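PDB 4LRU: glyoxalase 3 from Candida albicans, which converts methylglyoxal to D-lactate in a single step that needs no glutathione, and so detoxifies the methylglyoxal made by the cell's own metabolism. Local coordinates for residues L8-S13 with F113-A118; Q47-T52 with K119-I124; G53-D58 with K87-A92; A107-L112 with V138-A143. One frame throughout, in Å; residues are numbered along the deposited sequence.

Interaction 1. Residues L8-S13 with F113-A118; sequences LLALTS and FDYPNA
The carboxylate of Asp114 meets both Thr12 and Ser13 at its two oxygens. The side chains of Thr12 and Asp114 cross at about a right angle. OG1 of Thr12 lies anti to its backbone N (chi1 -177°) and donates to Asp114 OD1 at 2.7 Å. It comes from above the carboxylate plane. The other oxygen is gripped twice by Ser13, from one face of that plane. Ser13 N reaches Asp114 OD2 at 2.8 Å, nearly straight, on the syn side but tilted 34° out of plane. Ser13 OG reaches the same OD2 at 2.7 Å, from above. A water adds a third donor to OD2 and also donates to Leu11 O. Thus the loop that leaves strand 6-10 of the central, mostly parallel sheet, in this DJ-1 superfamily alpha/beta fold, is tied to the end of helix 111-114. The end of the Tyr115 side chain comes close to strand 6-10. Its OH lies 3.5 Å from Ala10 CB, whose methyl approaches the ring obliquely. Leu11 O sits at the ring edge, in its plane. Tyr115 OH has a weak hydrogen bond to Ser106 O, while Ser106 OG bonds Ala10 O.

Interaction 2. Residues Q47-T52 with K119-I124; sequences QLASET and KDLQKI
The carboxylates of Glu51 and Asp120 are the flat groups that meet here, their planes 22° apart. Each oxygen of Glu51 uses its syn lone pair for a backbone N-H of the helix. OE2 takes Asp120 N at 2.9 Å. OE1 takes Leu121 N at 3.0 Å, with an N-H...O angle of 163°. One carboxylate therefore binds two successive N-H groups in the first turn of helix 119-130, just after Ala118 at the N-cap. The side chain of Glu51 starts with CG anti to its backbone N (chi1 -165°) and then bends at chi2. The bend carries the carboxylate to the start of the helix. The side chains of Glu51 and Leu121 run past one another in opposite senses, with Glu51 OE1 3.3 Å from Leu121 CG. The two methyls of Leu121 meet the strand. CD2 packs on Ala49 CB at 4.2 Å, and CD1 lies near the backbone of Ser50 and Glu51. Leu8 and Ala10 of the neighbouring strand 6-10 also touch Leu121. The helix is thus laid against the sheet by an apolar side chain, with a polar clasp at its start. The side chains of Glu51 and Asp120 cross at about a right angle, with Glu51 OE2 and Asp120 OD2 3.3 Å apart. A water donates to Asp120 OD2 and to Glu51 O. Two acids this close would repel if both were ionised. The N-terminal end of the helix and the two N-H donors probably offset much of that cost, though the pair may still raise the pKa of one acid.

Interaction 3. Residues G53-D58 with K87-A92; sequences GTFGWD and KNLKKA
Leu89 reaches Phe55 and Gly53 with its two methyl branches. Its CG stands anti to the backbone N (chi1 -174°). Its chi2 of 146° is off the staggered values. With these torsions CD1 lies 3.9 Å from Phe55 CD1, and CD2 lies 3.4 Å from Gly53 O. Phe55 has CG between the backbone N and the carbonyl carbon (chi1 79°). The side chains of Phe55 and Leu89 cross obliquely. The Phe55 ring also leans on Trp57 in its own segment. Phe55 CE2 sits 3.6 Å above one face of the indole, toward its rim. Gly53 has a positive phi. With no side chain, it lies close to Lys91, its N 3.6 Å from Lys91 CA. Here the loop after strand 45-50 folds over the edge strand 90-91 of the sheet, with Leu86 of helix 81-87 also touching Phe55. The two segments make no direct hydrogen bond. A single water joins them by donating to Gly53 O and Leu89 O, 2.8 Å from each. The contact therefore rests on van der Waals contact of a leucine, a phenylalanine ring and a glycine backbone at the protein surface, with solvent linking two backbone carbonyls.

Interaction 4. Residues A107-L112 with V138-A143; sequences AGHGTL and VCHGPA
His140 and His109 both have CG anti to the carbonyl carbon (chi1 -64° and -79°), and their rings meet. CE1 of His140 lies over one face of the His109 ring, toward the rim and 3.1 Å from His109 NE2. The ring centres are 4.1 Å apart and the planes 42° apart, an oblique pair. Leu112 CD2 lies 3.8 Å from His140 CD2. Thr111 comes from across at about a right angle, with OG1 3.1 Å from His140 CB. That hydroxyl donates to Gly108 O, nearly along the C=O axis. Ala107 CB fits into the type II' turn from Val138 to Gly141, 3.2 Å from Gly141 N. Cys139 sits in this turn with a positive phi, as the nucleophile elbow of DJ-1 superfamily enzymes does after its strand. Its SG is 3.6 Å from His140 ND1. Outside the segments, Glu171 hydrogen-bonds both rings: OE2 bonds His140 NE2 and OE1 bonds His109 NE2. Cys139, His140 and Glu171 are the inferred active-site residues. The bonding is consistent with a Cys-His-Glu triad in which Glu171 fixes the His140 ring and His109 is a second-shell partner.

In the fold
Interactions 1, 2 and 3 cluster on the same side of the chain's centre, near the 90-91 end of the sheet, where strands 6-10, 45-50 and 90-91 are neighbours. Between centres, interactions 1 and 2 are about 6 Å apart. Interaction 3 lies about 10 Å from each and is nested, along the chain, inside the loops that both close. Interaction 4 shares helix 111-114 with interaction 1, about 8 Å between centres. Its centre lies about 14 Å from interaction 2 and about 15 Å from interaction 3. Interactions 1 and 4 cross along the chain, whereas interaction 3 closes before interaction 4 opens. Interaction 1 therefore connects interactions 2 and 3 with the inferred active site.

Interaction 1. Residues L8-S13 with F113-A118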
loop_
_atom_site.group_PDB
_atom_site.type_symbol
_atom_site.label_atom_id
_atom_site.label_comp_id
_atom_site.label_asym_id
_atom_site.label_seq_id
_atom_site.Cartn_x
_atom_site.Cartn_y
_atom_site.Cartn_z
ATOM N N LEU A 8 6.678 8.314 -1.997
ATOM C CA LEU A 8 5.332 8.601 -1.521
ATOM C C LEU A 8 4.791 7.331 -0.904
ATOM O O LEU A 8 4.456 6.360 -1.605
ATOM C CB LEU A 8 4.447 9.087 -2.667
ATOM C CG LEU A 8 3.111 9.714 -2.267
ATOM C CD1 LEU A 8 2.178 8.728 -1.588
ATOM C CD2 LEU A 8 3.326 10.969 -1.423
ATOM N N LEU A 9 4.749 7.321 0.420
ATOM C CA LEU A 9 4.179 6.210 1.158
ATOM C C LEU A 9 2.722 6.551 1.476
ATOM O O LEU A 9 2.444 7.362 2.359
ATOM C CB LEU A 9 4.997 5.953 2.434
ATOM C CG LEU A 9 4.551 4.796 3.330
ATOM C CD1 LEU A 9 4.355 3.511 2.561
ATOM C CD2 LEU A 9 5.535 4.567 4.478
ATOM N N ALA A 10 1.809 5.965 0.700
ATOM C CA ALA A 10 0.377 6.240 0.817
ATOM C C ALA A 10 -0.223 5.418 1.963
ATOM O O ALA A 10 0.110 4.241 2.150
ATOM C CB ALA A 10 -0.328 5.904 -0.493
ATOM N N LEU A 11 -1.096 6.067 2.730
ATOM C CA LEU A 11 -1.910 5.441 3.751
ATOM C C LEU A 11 -3.374 5.627 3.395
ATOM O O LEU A 11 -3.748 6.684 2.869
ATOM C CB LEU A 11 -1.659 6.111 5.102
ATOM C CG LEU A 11 -0.438 5.632 5.903
ATOM C CD1 LEU A 11 0.862 5.870 5.161
ATOM C CD2 LEU A 11 -0.396 6.300 7.262
ATOM N N THR A 12 -4.211 4.655 3.737
ATOM C CA THR A 12 -5.650 4.877 3.665
ATOM C C THR A 12 -6.127 5.938 4.661
ATOM O O THR A 12 -5.621 6.046 5.779
ATOM C CB THR A 12 -6.479 3.604 3.910
ATOM O OG1 THR A 12 -7.873 3.907 3.748
ATOM C CG2 THR A 12 -6.253 3.042 5.307
ATOM N N SER A 13 -7.142 6.695 4.235
ATOM C CA SER A 13 -7.807 7.702 5.052
ATOM C C SER A 13 -9.112 7.188 5.690
ATOM O O SER A 13 -9.717 7.874 6.507
ATOM C CB SER A 13 -8.129 8.930 4.193
ATOM O OG SER A 13 -9.142 8.644 3.227
ATOM N N PHE A 113 -11.961 1.296 0.536
ATOM C CA PHE A 113 -12.968 2.354 0.533
ATOM C C PHE A 113 -12.499 3.597 -0.216
ATOM O O PHE A 113 -13.282 4.215 -0.953
ATOM C CB PHE A 113 -13.387 2.720 1.960
ATOM C CG PHE A 113 -14.153 1.628 2.663
ATOM C CD1 PHE A 113 -13.483 0.617 3.339
ATOM C CD2 PHE A 113 -15.535 1.612 2.650
ATOM C CE1 PHE A 113 -14.180 -0.384 3.980
ATOM C CE2 PHE A 113 -16.250 0.613 3.303
ATOM C CZ PHE A 113 -15.566 -0.382 3.978
ATOM N N ASP A 114 -11.243 3.989 -0.019
ATOM C CA ASP A 114 -10.762 5.238 -0.588
ATOM C C ASP A 114 -9.810 5.135 -1.766
ATOM O O ASP A 114 -9.872 5.964 -2.677
ATOM C CB ASP A 114 -10.241 6.188 0.483
ATOM C CG ASP A 114 -8.978 5.690 1.166
ATOM O OD1 ASP A 114 -8.734 4.458 1.207
ATOM O OD2 ASP A 114 -8.255 6.551 1.691
ATOM N N TYR A 115 -8.950 4.124 -1.795
ATOM C CA TYR A 115 -7.923 4.084 -2.838
ATOM C C TYR A 115 -8.498 4.103 -4.274
ATOM O O TYR A 115 -7.942 4.762 -5.126
ATOM C CB TYR A 115 -6.971 2.893 -2.677
ATOM C CG TYR A 115 -5.783 3.119 -1.740
ATOM C CD1 TYR A 115 -5.721 4.202 -0.856
ATOM C CD2 TYR A 115 -4.740 2.201 -1.718
ATOM C CE1 TYR A 115 -4.635 4.367 -0.006
ATOM C CE2 TYR A 115 -3.661 2.354 -0.878
ATOM C CZ TYR A 115 -3.611 3.419 -0.002
ATOM O OH TYR A 115 -2.526 3.588 0.863
ATOM N N PRO A 116 -9.605 3.379 -4.539
ATOM C CA PRO A 116 -10.111 3.397 -5.916
ATOM C C PRO A 116 -10.571 4.746 -6.448
ATOM O O PRO A 116 -10.699 4.910 -7.666
ATOM C CB PRO A 116 -11.266 2.404 -5.888
ATOM C CG PRO A 116 -10.933 1.470 -4.756
ATOM C CD PRO A 116 -10.277 2.353 -3.725
ATOM N N ASN A 117 -10.857 5.689 -5.550
ATOM C CA ASN A 117 -11.294 7.024 -5.955
ATOM C C ASN A 117 -10.367 8.105 -5.439
ATOM O O ASN A 117 -10.719 9.296 -5.471
ATOM C CB ASN A 117 -12.703 7.302 -5.452
ATOM C CG ASN A 117 -13.705 6.296 -5.960
ATOM O OD1 ASN A 117 -14.439 5.680 -5.186
ATOM N ND2 ASN A 117 -13.751 6.134 -7.266
ATOM N N ALA A 118 -9.187 7.692 -4.984
ATOM C CA ALA A 118 -8.217 8.624 -4.417
ATOM C C ALA A 118 -7.408 9.252 -5.535
ATOM O O ALA A 118 -6.223 8.948 -5.724
ATOM C CB ALA A 118 -7.322 7.922 -3.413
HETATM O O HOH W 1 -5.731 7.765 1.341
#

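Interaction 2. Residues Q47-T52 with K119-I124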
loop_
_atom_site.group_PDB
_atom_site.type_symbol
_atom_site.label_atom_id
_atom_site.label_comp_id
_atom_site.label_asym_id
_atom_site.label_seq_id
_atom_site.Cartn_x
_atom_site.Cartn_y
_atom_site.Cartn_z
ATOM N N GLN A 47 7.862 10.481 2.257
ATOM C CA GLN A 47 6.716 11.338 2.561
ATOM C C GLN A 47 5.466 10.476 2.718
ATOM O O GLN A 47 5.013 9.819 1.769
ATOM C CB GLN A 47 6.485 12.350 1.431
ATOM C CG GLN A 47 5.241 13.216 1.620
ATOM C CD GLN A 47 5.381 14.185 2.785
ATOM O OE1 GLN A 47 6.187 15.117 2.752
ATOM N NE2 GLN A 47 4.593 13.963 3.832
ATOM N N LEU A 48 4.894 10.469 3.915
ATOM C CA LEU A 48 3.620 9.811 4.123
ATOM C C LEU A 48 2.496 10.732 3.627
ATOM O O LEU A 48 2.549 11.960 3.816
ATOM C CB LEU A 48 3.413 9.479 5.602
ATOM C CG LEU A 48 4.136 8.231 6.120
ATOM C CD1 LEU A 48 5.631 8.377 5.930
ATOM C CD2 LEU A 48 3.801 7.962 7.586
ATOM N N ALA A 49 1.471 10.144 3.024
ATOM C CA ALA A 49 0.307 10.907 2.561
ATOM C C ALA A 49 -0.935 10.040 2.621
ATOM O O ALA A 49 -0.871 8.822 2.396
ATOM C CB ALA A 49 0.514 11.396 1.141
ATOM N N SER A 50 -2.075 10.674 2.880
ATOM C CA SER A 50 -3.361 10.063 2.581
ATOM C C SER A 50 -4.197 11.033 1.755
ATOM O O SER A 50 -3.837 12.200 1.578
ATOM C CB SER A 50 -4.108 9.694 3.864
ATOM O OG SER A 50 -4.614 10.848 4.511
ATOM N N GLU A 51 -5.337 10.569 1.260
ATOM C CA GLU A 51 -6.126 11.406 0.365
ATOM C C GLU A 51 -6.737 12.626 1.079
ATOM O O GLU A 51 -7.035 13.654 0.452
ATOM C CB GLU A 51 -7.199 10.559 -0.327
ATOM C CG GLU A 51 -7.851 11.232 -1.533
ATOM C CD GLU A 51 -6.923 11.433 -2.727
ATOM O OE1 GLU A 51 -5.780 10.920 -2.715
ATOM O OE2 GLU A 51 -7.324 12.136 -3.674
ATOM N N THR A 52 -6.874 12.543 2.398
ATOM C CA THR A 52 -7.440 13.628 3.183
ATOM C C THR A 52 -6.433 14.314 4.114
ATOM O O THR A 52 -6.748 15.337 4.727
ATOM C CB THR A 52 -8.553 13.098 4.076
ATOM O OG1 THR A 52 -7.997 12.078 4.921
ATOM C CG2 THR A 52 -9.665 12.510 3.226
ATOM N N LYS A 119 -8.035 10.194 -6.245
ATOM C CA LYS A 119 -7.495 10.645 -7.514
ATOM C C LYS A 119 -6.162 11.370 -7.354
ATOM O O LYS A 119 -5.324 11.275 -8.225
ATOM C CB LYS A 119 -8.521 11.490 -8.264
ATOM C CG LYS A 119 -9.706 10.639 -8.713
ATOM C CD LYS A 119 -10.640 11.356 -9.662
ATOM C CE LYS A 119 -11.820 10.456 -9.993
ATOM N NZ LYS A 119 -11.402 9.219 -10.721
ATOM N N ASP A 120 -5.960 12.069 -6.243
ATOM C CA ASP A 120 -4.677 12.748 -6.015
ATOM C C ASP A 120 -3.525 11.755 -5.779
ATOM O O ASP A 120 -2.458 11.862 -6.419
ATOM C CB ASP A 120 -4.783 13.724 -4.843
ATOM C CG ASP A 120 -5.678 14.913 -5.154
ATOM O OD1 ASP A 120 -5.512 15.500 -6.251
ATOM O OD2 ASP A 120 -6.510 15.285 -4.288
ATOM N N LEU A 121 -3.719 10.793 -4.878
ATOM C CA LEU A 121 -2.737 9.711 -4.720
ATOM C C LEU A 121 -2.517 8.992 -6.047
ATOM O O LEU A 121 -1.374 8.670 -6.410
ATOM C CB LEU A 121 -3.214 8.698 -3.672
ATOM C CG LEU A 121 -3.086 9.168 -2.229
ATOM C CD1 LEU A 121 -3.688 8.159 -1.281
ATOM C CD2 LEU A 121 -1.619 9.407 -1.886
ATOM N N GLN A 122 -3.604 8.722 -6.767
ATOM C CA GLN A 122 -3.493 8.033 -8.047
ATOM C C GLN A 122 -2.656 8.828 -9.043
ATOM O O GLN A 122 -1.889 8.240 -9.831
ATOM C CB GLN A 122 -4.875 7.714 -8.610
ATOM C CG GLN A 122 -5.558 6.559 -7.888
ATOM C CD GLN A 122 -6.924 6.254 -8.448
ATOM O OE1 GLN A 122 -7.651 7.167 -8.851
ATOM N NE2 GLN A 122 -7.278 4.978 -8.514
ATOM N N LYS A 123 -2.809 10.151 -9.023
ATOM C CA LYS A 123 -2.049 11.027 -9.906
ATOM C C LYS A 123 -0.562 10.980 -9.550
ATOM O O LYS A 123 0.292 10.983 -10.429
ATOM C CB LYS A 123 -2.575 12.468 -9.831
ATOM C CG LYS A 123 -1.810 13.463 -10.694
ATOM C CD LYS A 123 -2.013 13.165 -12.170
ATOM C CE LYS A 123 -1.393 14.223 -13.068
ATOM N NZ LYS A 123 -1.383 13.808 -14.504
ATOM N N ILE A 124 -0.250 10.897 -8.259
ATOM C CA ILE A 124 1.155 10.703 -7.858
ATOM C C ILE A 124 1.677 9.364 -8.402
ATOM O O ILE A 124 2.759 9.305 -9.007
ATOM C CB ILE A 124 1.374 10.806 -6.339
ATOM C CG1 ILE A 124 0.863 12.156 -5.832
ATOM C CG2 ILE A 124 2.858 10.578 -6.022
ATOM C CD1 ILE A 124 0.948 12.351 -4.330
HETATM O O HOH W 2 -5.853 14.939 -1.643
#

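Interaction 3. Residues G53-D58 with K87-A92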
loop_
_atom_site.group_PDB
_atom_site.type_symbol
_atom_site.label_atom_id
_atom_site.label_comp_id
_atom_site.label_asym_id
_atom_site.label_seq_id
_atom_site.Cartn_x
_atom_site.Cartn_y
_atom_site.Cartn_z
ATOM N N GLY A 53 -5.252 13.715 4.271
ATOM C CA GLY A 53 -4.344 14.106 5.337
ATOM C C GLY A 53 -4.652 13.534 6.708
ATOM O O GLY A 53 -3.999 13.890 7.702
ATOM N N THR A 54 -5.689 12.698 6.799
ATOM C CA THR A 54 -6.071 12.068 8.053
ATOM C C THR A 54 -6.002 10.557 7.892
ATOM O O THR A 54 -6.013 10.040 6.779
ATOM C CB THR A 54 -7.494 12.476 8.492
ATOM O OG1 THR A 54 -8.452 11.979 7.539
ATOM C CG2 THR A 54 -7.613 13.983 8.628
ATOM N N PHE A 55 -5.906 9.854 9.013
ATOM C CA PHE A 55 -5.890 8.399 9.026
ATOM C C PHE A 55 -6.137 7.908 10.448
ATOM O O PHE A 55 -6.061 8.673 11.423
ATOM C CB PHE A 55 -4.546 7.858 8.518
ATOM C CG PHE A 55 -3.462 7.920 9.543
ATOM C CD1 PHE A 55 -2.765 9.093 9.742
ATOM C CD2 PHE A 55 -3.154 6.815 10.316
ATOM C CE1 PHE A 55 -1.787 9.178 10.724
ATOM C CE2 PHE A 55 -2.162 6.884 11.279
ATOM C CZ PHE A 55 -1.485 8.071 11.486
ATOM N N GLY A 56 -6.436 6.617 10.564
ATOM C CA GLY A 56 -6.391 5.924 11.847
ATOM C C GLY A 56 -5.892 4.507 11.663
ATOM O O GLY A 56 -5.833 4.005 10.541
ATOM N N TRP A 57 -5.460 3.890 12.758
ATOM C CA TRP A 57 -4.906 2.546 12.678
ATOM C C TRP A 57 -6.014 1.514 12.588
ATOM O O TRP A 57 -7.061 1.653 13.217
ATOM C CB TRP A 57 -4.036 2.234 13.902
ATOM C CG TRP A 57 -2.896 3.164 14.116
ATOM C CD1 TRP A 57 -2.680 3.941 15.206
ATOM C CD2 TRP A 57 -1.802 3.406 13.226
ATOM N NE1 TRP A 57 -1.522 4.668 15.053
ATOM C CE2 TRP A 57 -0.968 4.364 13.841
ATOM C CE3 TRP A 57 -1.460 2.933 11.956
ATOM C CZ2 TRP A 57 0.204 4.829 13.242
ATOM C CZ3 TRP A 57 -0.296 3.397 11.365
ATOM C CH2 TRP A 57 0.523 4.334 12.013
ATOM N N ASP A 58 -5.750 0.447 11.847
ATOM C CA ASP A 58 -6.594 -0.742 11.906
ATOM C C ASP A 58 -6.422 -1.389 13.286
ATOM O O ASP A 58 -5.305 -1.682 13.692
ATOM C CB ASP A 58 -6.230 -1.712 10.785
ATOM C CG ASP A 58 -7.118 -2.944 10.765
ATOM O OD1 ASP A 58 -7.115 -3.676 11.770
ATOM O OD2 ASP A 58 -7.776 -3.200 9.720
ATOM N N LYS A 87 3.777 12.632 11.976
ATOM C CA LYS A 87 3.484 14.036 12.231
ATOM C C LYS A 87 3.559 14.885 10.959
ATOM O O LYS A 87 2.848 15.879 10.829
ATOM C CB LYS A 87 4.434 14.589 13.290
ATOM C CG LYS A 87 4.109 16.002 13.743
ATOM C CD LYS A 87 5.048 16.459 14.847
ATOM C CE LYS A 87 4.952 17.961 15.078
ATOM N NZ LYS A 87 3.548 18.460 15.031
ATOM N N ASN A 88 4.417 14.484 10.027
ATOM C CA ASN A 88 4.634 15.220 8.784
ATOM C C ASN A 88 3.741 14.723 7.644
ATOM O O ASN A 88 3.898 15.160 6.504
ATOM C CB ASN A 88 6.101 15.075 8.368
ATOM C CG ASN A 88 6.544 16.124 7.362
ATOM O OD1 ASN A 88 6.252 17.316 7.507
ATOM N ND2 ASN A 88 7.274 15.683 6.336
ATOM N N LEU A 89 2.838 13.790 7.937
ATOM C CA LEU A 89 1.922 13.261 6.934
ATOM C C LEU A 89 1.102 14.378 6.285
ATOM O O LEU A 89 0.597 15.261 6.962
ATOM C CB LEU A 89 0.979 12.237 7.569
ATOM C CG LEU A 89 0.056 11.497 6.594
ATOM C CD1 LEU A 89 -0.189 10.066 7.033
ATOM C CD2 LEU A 89 -1.261 12.243 6.437
ATOM N N LYS A 90 0.969 14.325 4.967
ATOM C CA LYS A 90 0.270 15.386 4.244
ATOM C C LYS A 90 -0.954 14.883 3.498
ATOM O O LYS A 90 -1.076 13.697 3.185
ATOM C CB LYS A 90 1.209 16.102 3.272
ATOM C CG LYS A 90 2.362 16.846 3.933
ATOM C CD LYS A 90 1.907 18.038 4.751
ATOM C CE LYS A 90 3.069 18.963 5.113
ATOM N NZ LYS A 90 4.061 18.304 6.014
ATOM N N LYS A 91 -1.862 15.804 3.205
ATOM C CA LYS A 91 -2.937 15.535 2.262
ATOM C C LYS A 91 -2.351 15.498 0.849
ATOM O O LYS A 91 -1.578 16.381 0.480
ATOM C CB LYS A 91 -4.002 16.636 2.380
ATOM C CG LYS A 91 -5.269 16.362 1.593
ATOM C CD LYS A 91 -6.394 17.290 2.024
ATOM C CE LYS A 91 -6.101 18.739 1.667
ATOM N NZ LYS A 91 -7.274 19.612 1.960
ATOM N N ALA A 92 -2.697 14.477 0.066
ATOM C CA ALA A 92 -2.044 14.258 -1.237
ATOM C C ALA A 92 -2.122 15.486 -2.146
ATOM O O ALA A 92 -1.162 15.813 -2.842
ATOM C CB ALA A 92 -2.616 13.031 -1.937
HETATM O O HOH W 3 -2.081 15.920 7.488
#

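Interaction 4. Residues A107-L112 with V138-A143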
loop_
_atom_site.group_PDB
_atom_site.type_symbol
_atom_site.label_atom_id
_atom_site.label_comp_id
_atom_site.label_asym_id
_atom_site.label_seq_id
_atom_site.Cartn_x
_atom_site.Cartn_y
_atom_site.Cartn_z
ATOM N N ALA A 107 -1.498 -0.563 3.263
ATOM C CA ALA A 107 -2.912 -0.867 3.249
ATOM C C ALA A 107 -3.485 -1.150 4.627
ATOM O O ALA A 107 -3.332 -0.337 5.544
ATOM C CB ALA A 107 -3.211 -1.963 2.241
ATOM N N GLY A 108 -4.185 -2.270 4.764
ATOM C CA GLY A 108 -5.308 -2.357 5.666
ATOM C C GLY A 108 -6.574 -2.263 4.851
ATOM O O GLY A 108 -6.570 -1.655 3.786
ATOM N N HIS A 109 -7.651 -2.866 5.340
ATOM C CA HIS A 109 -8.891 -2.945 4.568
ATOM C C HIS A 109 -9.474 -1.559 4.262
ATOM O O HIS A 109 -10.268 -1.411 3.341
ATOM C CB HIS A 109 -9.923 -3.795 5.302
ATOM C CG HIS A 109 -9.715 -5.274 5.156
ATOM N ND1 HIS A 109 -8.842 -5.987 5.954
ATOM C CD2 HIS A 109 -10.278 -6.178 4.317
ATOM C CE1 HIS A 109 -8.875 -7.263 5.609
ATOM N NE2 HIS A 109 -9.742 -7.406 4.623
ATOM N N GLY A 110 -9.075 -0.541 5.012
ATOM C CA GLY A 110 -9.555 0.817 4.736
ATOM C C GLY A 110 -9.323 1.208 3.282
ATOM O O GLY A 110 -10.133 1.934 2.678
ATOM N N THR A 111 -8.227 0.743 2.693
ATOM C CA THR A 111 -7.901 1.109 1.312
ATOM C C THR A 111 -9.001 0.741 0.301
ATOM O O THR A 111 -9.099 1.363 -0.759
ATOM C CB THR A 111 -6.605 0.436 0.804
ATOM O OG1 THR A 111 -6.744 -0.988 0.884
ATOM C CG2 THR A 111 -5.410 0.878 1.594
ATOM N N LEU A 112 -9.793 -0.287 0.606
ATOM C CA LEU A 112 -10.880 -0.710 -0.258
ATOM C C LEU A 112 -11.881 0.412 -0.455
ATOM O O LEU A 112 -12.577 0.452 -1.473
ATOM C CB LEU A 112 -11.595 -1.925 0.332
ATOM C CG LEU A 112 -10.728 -3.188 0.397
ATOM C CD1 LEU A 112 -11.384 -4.233 1.275
ATOM C CD2 LEU A 112 -10.457 -3.753 -0.994
ATOM N N VAL A 138 1.108 -3.161 -1.167
ATOM C CA VAL A 138 0.992 -4.430 -0.453
ATOM C C VAL A 138 -0.441 -4.657 0.025
ATOM O O VAL A 138 -1.164 -3.718 0.332
ATOM C CB VAL A 138 1.994 -4.502 0.712
ATOM C CG1 VAL A 138 1.686 -3.473 1.792
ATOM C CG2 VAL A 138 2.032 -5.905 1.310
ATOM N N CYS A 139 -0.841 -5.930 0.067
ATOM C CA CYS A 139 -2.075 -6.355 0.746
ATOM C C CYS A 139 -3.317 -5.884 -0.022
ATOM O O CYS A 139 -3.513 -6.314 -1.146
ATOM C CB CYS A 139 -2.067 -5.877 2.190
ATOM S SG CYS A 139 -3.326 -6.643 3.230
ATOM N N HIS A 140 -4.133 -4.980 0.530
ATOM C CA HIS A 140 -5.208 -4.374 -0.286
ATOM C C HIS A 140 -4.777 -3.119 -1.026
ATOM O O HIS A 140 -5.562 -2.509 -1.763
ATOM C CB HIS A 140 -6.454 -4.081 0.554
ATOM C CG HIS A 140 -7.092 -5.310 1.107
ATOM N ND1 HIS A 140 -6.763 -5.821 2.343
ATOM C CD2 HIS A 140 -7.957 -6.190 0.554
ATOM C CE1 HIS A 140 -7.427 -6.943 2.542
ATOM N NE2 HIS A 140 -8.149 -7.194 1.466
ATOM N N GLY A 141 -3.524 -2.739 -0.824
ATOM C CA GLY A 141 -2.945 -1.575 -1.490
ATOM C C GLY A 141 -3.171 -1.504 -2.988
ATOM O O GLY A 141 -3.294 -0.404 -3.539
ATOM N N PRO A 142 -3.149 -2.652 -3.686
ATOM C CA PRO A 142 -3.382 -2.617 -5.129
ATOM C C PRO A 142 -4.759 -2.114 -5.556
ATOM O O PRO A 142 -5.002 -1.912 -6.748
ATOM C CB PRO A 142 -3.144 -4.068 -5.557
ATOM C CG PRO A 142 -2.131 -4.545 -4.573
ATOM C CD PRO A 142 -2.591 -3.954 -3.271
ATOM N N ALA A 143 -5.643 -1.881 -4.593
ATOM C CA ALA A 143 -6.875 -1.142 -4.873
ATOM C C ALA A 143 -6.579 0.228 -5.482
ATOM O O ALA A 143 -7.431 0.787 -6.162
ATOM C CB ALA A 143 -7.719 -0.998 -3.615
#